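Side-chain contacts in tegumental protein 20.8 kDa (Clonorchis sinensis, PDB 5X2E), which probably serves as a calcium-binding protein, this piece being its calmodulin-like EF-hand domain, which holds a calcium ion in the crystal: residues I52-E55 with T56-K60; I69-R72 with E73-L77. All coordinates share one frame; numbering follows the deposited sequence.

Contact 1: I52-E55 with T56-K60; sequences ITLE and TFCSK
Thr-53 swings its hydroxyl over the first turn of helix 54-61 and caps it: OG1 accepts a hydrogen bond from the backbone N of Thr-56 at 3.1 Å. This is the N-cap of the last helix of an EF-hand pair, at the point where the short strand 51-53 gives way to helix. The strand pairs antiparallel with 17-19, the usual link between paired EF-hand loops, and Ile-52 shares backbone hydrogen bonds with Ile-18. Threonine suits the cap because branching at CB suits the extended strand backbone, while the short hydroxyl folds back to the helix end; with chi1 at 65°, OG1 sits between the backbone N and the carbonyl carbon, near enough to meet an amide that has no earlier turn to bond to. The next amide, Phe-57 N, bonds to Thr-53 O at 3.0 Å, so this one residue grips two successive N-H groups.

On the buried side, Leu-54 reaches along the helix and lays CD1 against SG of Cys-58, 3.6 Å away. CG stands anti to the backbone N (chi1 177°), which carries the branched end into the interior, where Pro-65 and Ile-68 of helix 65-79 cover it. A small, weakly polar thiol suits this buried place, where Cys-58 also touches Pro-65. One residue earlier on the helix, Phe-57 directs its ring to Phe-7 and Phe-44, while its CB meets CG2 of Ile-52 loosely at 4.4 Å; large apolar groups thus join the helix to the domain core.

The outer face is polar. Glu-55 O accepts the N-H of Ser-59 at 2.9 Å, and a water makes a further, weak bond to the same oxygen, also at 2.9 Å.

Contact 2: I69-R72 with E73-L77; sequences IDFR and EQKGL
This is a surface contact between successive turns of one helix, 65-79, which follows helix 54-61, the last helix of the EF-hand pair, in the chain and packs one flank against helix 3-10. Four main-chain bonds of the i to i+4 kind tie 69-72 to 73-77, from Glu-73 N to Ile-69 O through to Gly-76 N and Arg-72 O.

On the inner flank Phe-71 sets its ring beside Ile-4 and Val-8 of helix 3-10, as suits an aromatic on the side of the helix that faces helix 3-10. Its CE1 also approaches Lys-75 CB obliquely, at 4.2 Å. Only the CB of Lys-75 comes near the ring; beyond it the extended chain leads away.

Arg-72 has the length to reach from its helix to the calcium loop. CG leaves anti to the backbone N (chi1 -179°), and bends at chi2 and chi3 steer the guanidinium to that loop, where NH2 forms a salt bridge with Asp-11 and a hydrogen bond with Asn-16. Asp-11 is itself a calcium ligand, so Arg-72 is a second-shell residue that probably helps to position it.

Toward solvent, Ile-69 and Glu-73 run side by side, CG2 lying 3.7 Å from OE2. The carboxylates of Asp-70 and Glu-73 come within 4.1 Å at OD1 and OE1, their planes 58° apart, a mildly unfavourable pairing that water would be expected to screen. Gln-74 offers an amide instead: its NE2 donates to a water at 2.7 Å, and that water returns weak bonds to OD1 and the backbone O of Asp-70.

Contact 1 closes before contact 2 opens, and the two helices follow one another in the chain. Their centres lie 18 Å apart and their nearest atoms about 5 Å, so the contacts do not touch; helix 3-10 provides common ground, receiving Phe-57 from 52-60 and Phe-71 from 69-77. Both also approach the one calcium site, through different ligands, Val-17 and Asp-11. In contact 1 the side chain of Thr-53 comes within about 4 Å of that of Val-17, and that of Ile-52 about 9 Å from the ion. In contact 2 the side chain of Arg-72 is about 7 Å from the ion. Asn-16, the hydrogen-bond partner of Arg-72, is also backbone-bonded to Leu-54.

Contact 1: I52-E55 with T56-K60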
loop_
_atom_site.group_PDB
_atom_site.type_symbol
_atom_site.label_atom_id
_atom_site.label_comp_id
_atom_site.label_asym_id
_atom_site.label_seq_id
_atom_site.Cartn_x
_atom_site.Cartn_y
_atom_site.Cartn_z
ATOM N N ILE A 52 7.735 0.984 -2.238
ATOM C CA ILE A 52 6.849 -0.040 -2.753
ATOM C C ILE A 52 5.913 0.583 -3.767
ATOM O O ILE A 52 5.032 1.361 -3.421
ATOM C CB ILE A 52 6.061 -0.705 -1.607
ATOM C CG1 ILE A 52 6.994 -1.567 -0.710
ATOM C CG2 ILE A 52 4.901 -1.526 -2.176
ATOM C CD1 ILE A 52 6.422 -1.909 0.650
ATOM N N THR A 53 6.065 0.250 -5.041
ATOM C CA THR A 53 5.200 0.839 -6.060
ATOM C C THR A 53 3.894 0.077 -6.193
ATOM O O THR A 53 3.803 -1.132 -5.908
ATOM C CB THR A 53 5.885 0.864 -7.449
ATOM O OG1 THR A 53 6.087 -0.482 -7.899
ATOM C CG2 THR A 53 7.221 1.574 -7.378
ATOM N N LEU A 54 2.880 0.792 -6.656
ATOM C CA LEU A 54 1.611 0.164 -6.974
ATOM C C LEU A 54 1.834 -1.004 -7.962
ATOM O O LEU A 54 1.215 -2.068 -7.807
ATOM C CB LEU A 54 0.657 1.201 -7.562
ATOM C CG LEU A 54 -0.678 0.631 -7.992
ATOM C CD1 LEU A 54 -1.376 -0.041 -6.826
ATOM C CD2 LEU A 54 -1.547 1.776 -8.549
ATOM N N GLU A 55 2.727 -0.803 -8.944
ATOM C CA GLU A 55 3.003 -1.829 -9.969
ATOM C C GLU A 55 3.493 -3.150 -9.344
ATOM O O GLU A 55 3.038 -4.233 -9.696
ATOM C CB GLU A 55 4.038 -1.325 -11.000
ATOM C CG GLU A 55 3.518 -0.236 -11.951
ATOM C CD GLU A 55 2.495 -0.732 -12.966
ATOM O OE1 GLU A 55 2.466 -1.920 -13.334
ATOM O OE2 GLU A 55 1.701 0.066 -13.410
ATOM N N THR A 56 4.452 -3.065 -8.431
ATOM C CA THR A 56 5.034 -4.277 -7.855
ATOM C C THR A 56 4.053 -4.932 -6.885
ATOM O O THR A 56 3.937 -6.155 -6.825
ATOM C CB THR A 56 6.362 -3.955 -7.172
ATOM O OG1 THR A 56 7.263 -3.417 -8.160
ATOM C CG2 THR A 56 6.965 -5.203 -6.585
ATOM N N PHE A 57 3.362 -4.096 -6.119
ATOM C CA PHE A 57 2.321 -4.567 -5.217
ATOM C C PHE A 57 1.301 -5.395 -6.020
ATOM O O PHE A 57 0.983 -6.537 -5.663
ATOM C CB PHE A 57 1.672 -3.358 -4.531
ATOM C CG PHE A 57 0.583 -3.678 -3.560
ATOM C CD1 PHE A 57 -0.749 -3.562 -3.943
ATOM C CD2 PHE A 57 0.875 -4.006 -2.241
ATOM C CE1 PHE A 57 -1.773 -3.798 -3.020
ATOM C CE2 PHE A 57 -0.132 -4.222 -1.335
ATOM C CZ PHE A 57 -1.463 -4.111 -1.730
ATOM N N CYS A 58 0.851 -4.843 -7.145
ATOM C CA CYS A 58 -0.167 -5.501 -7.947
ATOM C C CYS A 58 0.359 -6.775 -8.609
ATOM O O CYS A 58 -0.334 -7.795 -8.678
ATOM C CB CYS A 58 -0.714 -4.556 -9.016
ATOM S SG CYS A 58 -1.804 -3.277 -8.372
ATOM N N SER A 59 1.577 -6.719 -9.133
ATOM C CA SER A 59 2.145 -7.912 -9.761
ATOM C C SER A 59 2.244 -9.085 -8.777
ATOM O O SER A 59 1.977 -10.231 -9.131
ATOM C CB SER A 59 3.510 -7.579 -10.351
ATOM O OG SER A 59 3.347 -6.695 -11.448
ATOM N N LYS A 60 2.625 -8.794 -7.539
ATOM C CA LYS A 60 2.790 -9.848 -6.538
ATOM C C LYS A 60 1.453 -10.435 -6.117
ATOM O O LYS A 60 1.364 -11.618 -5.812
ATOM C CB LYS A 60 3.543 -9.333 -5.308
ATOM C CG LYS A 60 4.995 -8.967 -5.584
ATOM C CD LYS A 60 5.860 -10.185 -5.921
ATOM C CE LYS A 60 7.280 -9.733 -6.249
ATOM N NZ LYS A 60 8.216 -10.861 -6.516
HETATM O O HOH W 1 5.029 -4.950 -11.721
#

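Contact 2: I69-R72 with E73-L77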
loop_
_atom_site.group_PDB
_atom_site.type_symbol
_atom_site.label_atom_id
_atom_site.label_comp_id
_atom_site.label_asym_id
_atom_site.label_seq_id
_atom_site.Cartn_x
_atom_site.Cartn_y
_atom_site.Cartn_z
ATOM N N ILE A 69 -6.913 2.326 -8.477
ATOM C CA ILE A 69 -7.368 3.644 -8.914
ATOM C C ILE A 69 -8.890 3.788 -8.758
ATOM O O ILE A 69 -9.383 4.821 -8.307
ATOM C CB ILE A 69 -6.939 3.916 -10.360
ATOM C CG1 ILE A 69 -5.408 3.992 -10.457
ATOM C CG2 ILE A 69 -7.581 5.203 -10.861
ATOM C CD1 ILE A 69 -4.920 3.988 -11.892
ATOM N N ASP A 70 -9.635 2.757 -9.139
ATOM C CA ASP A 70 -11.099 2.781 -8.994
ATOM C C ASP A 70 -11.465 2.971 -7.546
ATOM O O ASP A 70 -12.310 3.799 -7.198
ATOM C CB ASP A 70 -11.713 1.484 -9.503
ATOM C CG ASP A 70 -12.046 1.546 -10.958
ATOM O OD1 ASP A 70 -12.138 2.663 -11.488
ATOM O OD2 ASP A 70 -12.237 0.478 -11.566
ATOM N N PHE A 71 -10.815 2.189 -6.691
ATOM C CA PHE A 71 -11.113 2.284 -5.271
ATOM C C PHE A 71 -10.775 3.669 -4.742
ATOM O O PHE A 71 -11.522 4.229 -3.962
ATOM C CB PHE A 71 -10.370 1.216 -4.464
ATOM C CG PHE A 71 -10.680 1.253 -2.984
ATOM C CD1 PHE A 71 -9.886 1.982 -2.101
ATOM C CD2 PHE A 71 -11.768 0.558 -2.480
ATOM C CE1 PHE A 71 -10.187 2.037 -0.753
ATOM C CE2 PHE A 71 -12.066 0.587 -1.118
ATOM C CZ PHE A 71 -11.280 1.329 -0.263
ATOM N N ARG A 72 -9.631 4.202 -5.149
ATOM C CA ARG A 72 -9.235 5.538 -4.765
ATOM C C ARG A 72 -10.262 6.579 -5.166
ATOM O O ARG A 72 -10.619 7.431 -4.361
ATOM C CB ARG A 72 -7.884 5.870 -5.423
ATOM C CG ARG A 72 -7.305 7.257 -5.102
ATOM C CD ARG A 72 -6.275 7.201 -4.016
ATOM N NE ARG A 72 -5.156 6.306 -4.320
ATOM C CZ ARG A 72 -4.123 6.114 -3.498
ATOM N NH1 ARG A 72 -4.108 6.716 -2.303
ATOM N NH2 ARG A 72 -3.113 5.310 -3.848
ATOM N N GLU A 73 -10.755 6.508 -6.402
ATOM C CA GLU A 73 -11.734 7.472 -6.865
ATOM C C GLU A 73 -13.038 7.317 -6.082
ATOM O O GLU A 73 -13.677 8.305 -5.740
ATOM C CB GLU A 73 -11.984 7.306 -8.371
ATOM C CG GLU A 73 -10.770 7.705 -9.195
ATOM C CD GLU A 73 -10.921 7.440 -10.670
ATOM O OE1 GLU A 73 -11.895 6.772 -11.066
ATOM O OE2 GLU A 73 -10.031 7.923 -11.420
ATOM N N GLN A 74 -13.440 6.071 -5.810
ATOM C CA GLN A 74 -14.683 5.791 -5.054
ATOM C C GLN A 74 -14.579 6.218 -3.610
ATOM O O GLN A 74 -15.533 6.734 -3.051
ATOM C CB GLN A 74 -15.040 4.306 -5.063
ATOM C CG GLN A 74 -15.338 3.767 -6.399
ATOM C CD GLN A 74 -15.430 2.261 -6.409
ATOM O OE1 GLN A 74 -15.643 1.627 -5.365
ATOM N NE2 GLN A 74 -15.283 1.673 -7.592
ATOM N N LYS A 75 -13.420 5.975 -2.997
ATOM C CA LYS A 75 -13.217 6.340 -1.596
ATOM C C LYS A 75 -13.332 7.840 -1.473
ATOM O O LYS A 75 -13.980 8.358 -0.571
ATOM C CB LYS A 75 -11.845 5.867 -1.094
ATOM C CG LYS A 75 -11.550 6.296 0.361
ATOM C CD LYS A 75 -10.082 6.046 0.688
ATOM C CE LYS A 75 -9.720 6.458 2.121
ATOM N NZ LYS A 75 -8.258 6.294 2.463
ATOM N N GLY A 76 -12.675 8.539 -2.385
ATOM C CA GLY A 76 -12.659 9.982 -2.358
ATOM C C GLY A 76 -14.072 10.468 -2.457
ATOM O O GLY A 76 -14.505 11.297 -1.657
ATOM N N LEU A 77 -14.811 9.929 -3.422
ATOM C CA LEU A 77 -16.176 10.356 -3.647
ATOM C C LEU A 77 -17.077 10.052 -2.442
ATOM O O LEU A 77 -17.879 10.873 -2.004
ATOM C CB LEU A 77 -16.718 9.668 -4.875
ATOM C CG LEU A 77 -17.979 10.333 -5.383
ATOM C CD1 LEU A 77 -17.648 11.752 -5.803
ATOM C CD2 LEU A 77 -18.508 9.552 -6.557
HETATM O O HOH W 2 -14.736 3.498 -9.505
#